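Local coordinates for protein putative trimethylamine methyltransferase (Rhizobium meliloti, PDB 4YYC) that probably acts as a methyltransferase of the trimethylamine methyltransferase family, at residues Cys270-Ser278 and Gln292-Ala301. Sequence-based numbering, arbitrary orientation.
Sequences CVVSPFILS and QILAEVLAGA
Pro274 packs on the helix between Ile293, Glu296 and Val297, and its ring touches all three. Pro274 CD lies 3.6 Å from Val297 CG2, the two side chains crossing at about a right angle, while Pro274 CG faces Ile293 CG2 more loosely at 4.2 Å. With CG1 anti to the backbone N (chi1 169°), Val297 CG2 lies anti to the carbonyl carbon and beside the backbone N, facing the proline ring. Further along, the end of Ile276 reaches the helix: its CD1 packs 3.6 Å from Ile293 CG1 and also meets the amide of Gln292. At the other end both methyls of Val272 rest on the helix backbone at Gly300 and Ala301, with CG1 4.0 Å from Gly300 CA; a side chain at the glycine would collide with this methyl, so the close approach depends on its absence. The strand 269-277 and helix 286-307 are the first two elements of a right-handed beta-alpha-beta unit completed by the parallel strand 313-322, part of the TIM-barrel-like fold of this family. Here the helix runs nearly antiparallel to the strand, at 149° to the part 270-273 with their axes 8.2 Å apart. The polar element is Glu296, whose extended side chain slides past Pro274 in the opposite direction until OE1 lies 3.2 Å from Pro274 CB. Its carboxylate is buried but well supplied: OE1 bonds Ser248, which also receives the backbone N-H of Phe275, and OE2 takes Met250 N. Gln292 NE2 adds a bent bond to Glu296 OE2 (3.0 Å, 136°), arriving from above the carboxylate plane, and also bonds Met281 O. Replacing Glu296 by alanine would probably leave Ser248 OG, the N-H of Met250 and one amide N-H of Gln292 without this partner and open a gap beside the proline ring.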
ATOM      1  N   CYS A 270     -24.702  14.347   5.401  1.00 16.25           N
ATOM      2  CA  CYS A 270     -23.755  15.311   4.887  1.00 16.07           C
ATOM      3  C   CYS A 270     -22.329  14.797   5.133  1.00 15.91           C
ATOM      4  O   CYS A 270     -22.004  14.437   6.292  1.00 15.77           O
ATOM      5  CB  CYS A 270     -23.914  16.640   5.608  1.00 16.75           C
ATOM      6  SG  CYS A 270     -25.419  17.511   5.113  1.00 18.19           S
ATOM      7  N   VAL A 271     -21.513  14.741   4.075  1.00 15.08           N
ATOM      8  CA  VAL A 271     -20.113  14.348   4.198  1.00 14.89           C
ATOM      9  C   VAL A 271     -19.312  15.633   4.237  1.00 15.19           C
ATOM     10  O   VAL A 271     -19.000  16.208   3.186  1.00 15.12           O
ATOM     11  CB  VAL A 271     -19.651  13.435   3.019  1.00 14.83           C
ATOM     12  CG1 VAL A 271     -18.228  12.919   3.287  1.00 14.61           C
ATOM     13  CG2 VAL A 271     -20.651  12.319   2.757  1.00 15.03           C
ATOM     14  N   VAL A 272     -18.995  16.118   5.440  1.00 15.07           N
ATOM     15  CA  VAL A 272     -18.359  17.439   5.596  1.00 15.51           C
ATOM     16  C   VAL A 272     -16.867  17.319   5.347  1.00 15.54           C
ATOM     17  O   VAL A 272     -16.136  16.717   6.148  1.00 15.68           O
ATOM     18  CB  VAL A 272     -18.651  18.050   7.006  1.00 15.99           C
ATOM     19  CG1 VAL A 272     -17.884  19.365   7.167  1.00 16.59           C
ATOM     20  CG2 VAL A 272     -20.123  18.281   7.157  1.00 16.69           C
ATOM     21  N   SER A 273     -16.394  17.917   4.266  1.00 15.57           N
ATOM     22  CA  SER A 273     -15.095  17.565   3.725  1.00 15.85           C
ATOM     23  C   SER A 273     -14.247  18.790   3.393  1.00 16.48           C
ATOM     24  O   SER A 273     -14.424  19.435   2.351  1.00 16.84           O
ATOM     25  CB  SER A 273     -15.264  16.712   2.432  1.00 15.89           C
ATOM     26  OG  SER A 273     -15.986  15.511   2.717  1.00 16.29           O
ATOM     27  N   PRO A 274     -13.281  19.119   4.254  1.00 17.28           N
ATOM     28  CA  PRO A 274     -12.201  19.996   3.848  1.00 18.15           C
ATOM     29  C   PRO A 274     -11.633  19.543   2.504  1.00 19.56           C
ATOM     30  O   PRO A 274     -11.543  18.334   2.249  1.00 20.06           O
ATOM     31  CB  PRO A 274     -11.193  19.818   4.991  1.00 18.71           C
ATOM     32  CG  PRO A 274     -12.068  19.566   6.179  1.00 18.50           C
ATOM     33  CD  PRO A 274     -13.173  18.709   5.673  1.00 17.81           C
ATOM     34  N   PHE A 275     -11.272  20.488   1.660  1.00 20.18           N
ATOM     35  CA  PHE A 275     -10.675  20.192   0.365  1.00 21.87           C
ATOM     36  C   PHE A 275      -9.304  20.839   0.337  1.00 20.88           C
ATOM     37  O   PHE A 275      -9.187  22.056   0.129  1.00 21.20           O
ATOM     38  CB  PHE A 275     -11.556  20.734  -0.753  1.00 23.34           C
ATOM     39  CG  PHE A 275     -11.087  20.339  -2.124  1.00 26.17           C
ATOM     40  CD1 PHE A 275     -11.468  19.115  -2.660  1.00 27.97           C
ATOM     41  CD2 PHE A 275     -10.227  21.146  -2.832  1.00 29.04           C
ATOM     42  CE1 PHE A 275     -11.012  18.710  -3.909  1.00 30.31           C
ATOM     43  CE2 PHE A 275      -9.767  20.763  -4.104  1.00 29.97           C
ATOM     44  CZ  PHE A 275     -10.164  19.549  -4.626  1.00 30.68           C
ATOM     45  N   ILE A 276      -8.285  20.029   0.576  1.00 20.41           N
ATOM     46  CA  ILE A 276      -6.985  20.543   0.915  1.00 21.20           C
ATOM     47  C   ILE A 276      -5.855  19.975   0.075  1.00 21.07           C
ATOM     48  O   ILE A 276      -5.773  18.764  -0.135  1.00 20.17           O
ATOM     49  CB  ILE A 276      -6.718  20.321   2.386  1.00 21.93           C
ATOM     50  CG1 ILE A 276      -7.538  21.370   3.168  1.00 22.92           C
ATOM     51  CG2 ILE A 276      -5.261  20.412   2.786  1.00 22.63           C
ATOM     52  CD1 ILE A 276      -7.596  21.009   4.610  1.00 23.46           C
ATOM     53  N   LEU A 277      -5.040  20.890  -0.450  1.00 21.45           N
ATOM     54  CA  LEU A 277      -3.703  20.585  -0.897  1.00 21.85           C
ATOM     55  C   LEU A 277      -2.767  21.223   0.129  1.00 21.50           C
ATOM     56  O   LEU A 277      -2.712  22.464   0.250  1.00 21.76           O
ATOM     57  CB  LEU A 277      -3.455  21.174  -2.274  1.00 23.27           C
ATOM     58  CG  LEU A 277      -4.401  20.642  -3.366  1.00 23.65           C
ATOM     59  CD1 LEU A 277      -4.046  21.343  -4.667  1.00 25.29           C
ATOM     60  CD2 LEU A 277      -4.253  19.132  -3.489  1.00 24.47           C
ATOM     61  N   SER A 278      -2.017  20.408   0.851  1.00 21.45           N
ATOM     62  CA  SER A 278      -1.166  20.918   1.924  0.50 22.01           C
ATOM     63  C   SER A 278      -0.099  21.818   1.336  1.00 22.78           C
ATOM     64  O   SER A 278       0.505  21.478   0.315  1.00 22.71           O
ATOM     65  CB  SER A 278      -0.524  19.791   2.711  0.50 22.54           C
ATOM     66  OG  SER A 278      -1.474  19.129   3.507  0.50 22.36           O
ATOM     67  N   GLN A 292      -6.159  22.224  11.103  1.00 18.45           N
ATOM     68  CA  GLN A 292      -7.127  22.963  10.280  1.00 18.33           C
ATOM     69  C   GLN A 292      -8.313  22.085   9.875  1.00 17.91           C
ATOM     70  O   GLN A 292      -9.465  22.513   9.909  1.00 17.55           O
ATOM     71  CB  GLN A 292      -6.471  23.544   9.052  1.00 18.88           C
ATOM     72  CG  GLN A 292      -7.305  24.638   8.402  1.00 19.12           C
ATOM     73  CD  GLN A 292      -6.664  25.018   7.079  1.00 19.63           C
ATOM     74  OE1 GLN A 292      -5.623  25.629   7.071  1.00 20.45           O
ATOM     75  NE2 GLN A 292      -7.271  24.622   5.959  1.00 18.86           N
ATOM     76  N   ILE A 293      -8.016  20.864   9.468  1.00 17.56           N
ATOM     77  CA  ILE A 293      -9.059  19.910   9.148  1.00 17.23           C
ATOM     78  C   ILE A 293     -10.057  19.730  10.287  1.00 16.88           C
ATOM     79  O   ILE A 293     -11.276  19.793  10.090  1.00 16.59           O
ATOM     80  CB  ILE A 293      -8.468  18.538   8.750  1.00 17.44           C
ATOM     81  CG1 ILE A 293      -7.862  18.640   7.351  1.00 17.97           C
ATOM     82  CG2 ILE A 293      -9.543  17.463   8.783  1.00 17.71           C
ATOM     83  CD1 ILE A 293      -6.948  17.451   7.042  1.00 18.53           C
ATOM     84  N   LEU A 294      -9.537  19.520  11.489  1.00 16.94           N
ATOM     85  CA  LEU A 294     -10.398  19.252  12.623  1.00 17.13           C
ATOM     86  C   LEU A 294     -11.265  20.480  12.921  1.00 17.14           C
ATOM     87  O   LEU A 294     -12.457  20.337  13.222  1.00 17.32           O
ATOM     88  CB  LEU A 294      -9.579  18.804  13.849  1.00 17.70           C
ATOM     89  CG  LEU A 294     -10.380  18.532  15.120  1.00 18.47           C
ATOM     90  CD1 LEU A 294     -11.442  17.462  14.881  1.00 18.54           C
ATOM     91  CD2 LEU A 294      -9.408  18.115  16.231  1.00 19.06           C
ATOM     92  N   ALA A 295     -10.690  21.682  12.822  1.00 17.08           N
ATOM     93  CA  ALA A 295     -11.478  22.926  13.035  1.00 17.63           C
ATOM     94  C   ALA A 295     -12.607  23.051  12.018  1.00 17.32           C
ATOM     95  O   ALA A 295     -13.756  23.296  12.384  1.00 17.24           O
ATOM     96  CB  ALA A 295     -10.548  24.140  12.974  1.00 18.23           C
ATOM     97  N   GLU A 296     -12.309  22.822  10.742  1.00 16.61           N
ATOM     98  CA  GLU A 296     -13.309  22.929   9.669  1.00 16.59           C
ATOM     99  C   GLU A 296     -14.416  21.890   9.873  1.00 16.22           C
ATOM    100  O   GLU A 296     -15.587  22.220   9.771  1.00 15.87           O
ATOM    101  CB  GLU A 296     -12.673  22.775   8.297  1.00 16.97           C
ATOM    102  CG  GLU A 296     -11.747  23.898   7.952  1.00 18.00           C
ATOM    103  CD  GLU A 296     -11.112  23.791   6.592  1.00 18.51           C
ATOM    104  OE1 GLU A 296     -11.471  22.895   5.773  1.00 19.20           O
ATOM    105  OE2 GLU A 296     -10.213  24.617   6.295  1.00 19.83           O
ATOM    106  N   VAL A 297     -14.042  20.648  10.185  1.00 15.80           N
ATOM    107  CA  VAL A 297     -15.051  19.622  10.398  1.00 15.73           C
ATOM    108  C   VAL A 297     -15.891  19.877  11.624  1.00 16.13           C
ATOM    109  O   VAL A 297     -17.114  19.720  11.580  1.00 16.29           O
ATOM    110  CB  VAL A 297     -14.431  18.186  10.404  1.00 15.66           C
ATOM    111  CG1 VAL A 297     -15.474  17.178  10.901  1.00 15.86           C
ATOM    112  CG2 VAL A 297     -13.855  17.837   9.046  1.00 15.68           C
ATOM    113  N   LEU A 298     -15.268  20.284  12.724  1.00 16.30           N
ATOM    114  CA  LEU A 298     -16.063  20.596  13.905  1.00 16.87           C
ATOM    115  C   LEU A 298     -17.160  21.627  13.588  1.00 16.89           C
ATOM    116  O   LEU A 298     -18.304  21.443  13.988  1.00 16.86           O
ATOM    117  CB  LEU A 298     -15.156  21.078  15.056  1.00 17.55           C
ATOM    118  CG  LEU A 298     -14.380  20.000  15.812  1.00 17.87           C
ATOM    119  CD1 LEU A 298     -13.294  20.609  16.667  1.00 18.54           C
ATOM    120  CD2 LEU A 298     -15.296  19.155  16.685  1.00 18.34           C
ATOM    121  N   ALA A 299     -16.805  22.701  12.910  1.00 16.69           N
ATOM    122  CA  ALA A 299     -17.768  23.768  12.624  1.00 16.98           C
ATOM    123  C   ALA A 299     -18.847  23.281  11.651  1.00 16.73           C
ATOM    124  O   ALA A 299     -20.038  23.465  11.908  1.00 16.98           O
ATOM    125  CB  ALA A 299     -17.036  24.962  12.082  1.00 17.25           C
ATOM    126  N   GLY A 300     -18.425  22.670  10.545  1.00 16.08           N
ATOM    127  CA  GLY A 300     -19.381  22.274   9.530  1.00 15.98           C
ATOM    128  C   GLY A 300     -20.296  21.152   9.988  1.00 16.11           C
ATOM    129  O   GLY A 300     -21.488  21.164   9.693  1.00 16.40           O
ATOM    130  N   ALA A 301     -19.719  20.144  10.650  1.00 15.74           N
ATOM    131  CA  ALA A 301     -20.535  19.050  11.162  1.00 16.17           C
ATOM    132  C   ALA A 301     -21.467  19.521  12.257  1.00 16.70           C
ATOM    133  O   ALA A 301     -22.661  19.152  12.271  1.00 16.72           O
ATOM    134  CB  ALA A 301     -19.676  17.894  11.629  1.00 15.93           C
TER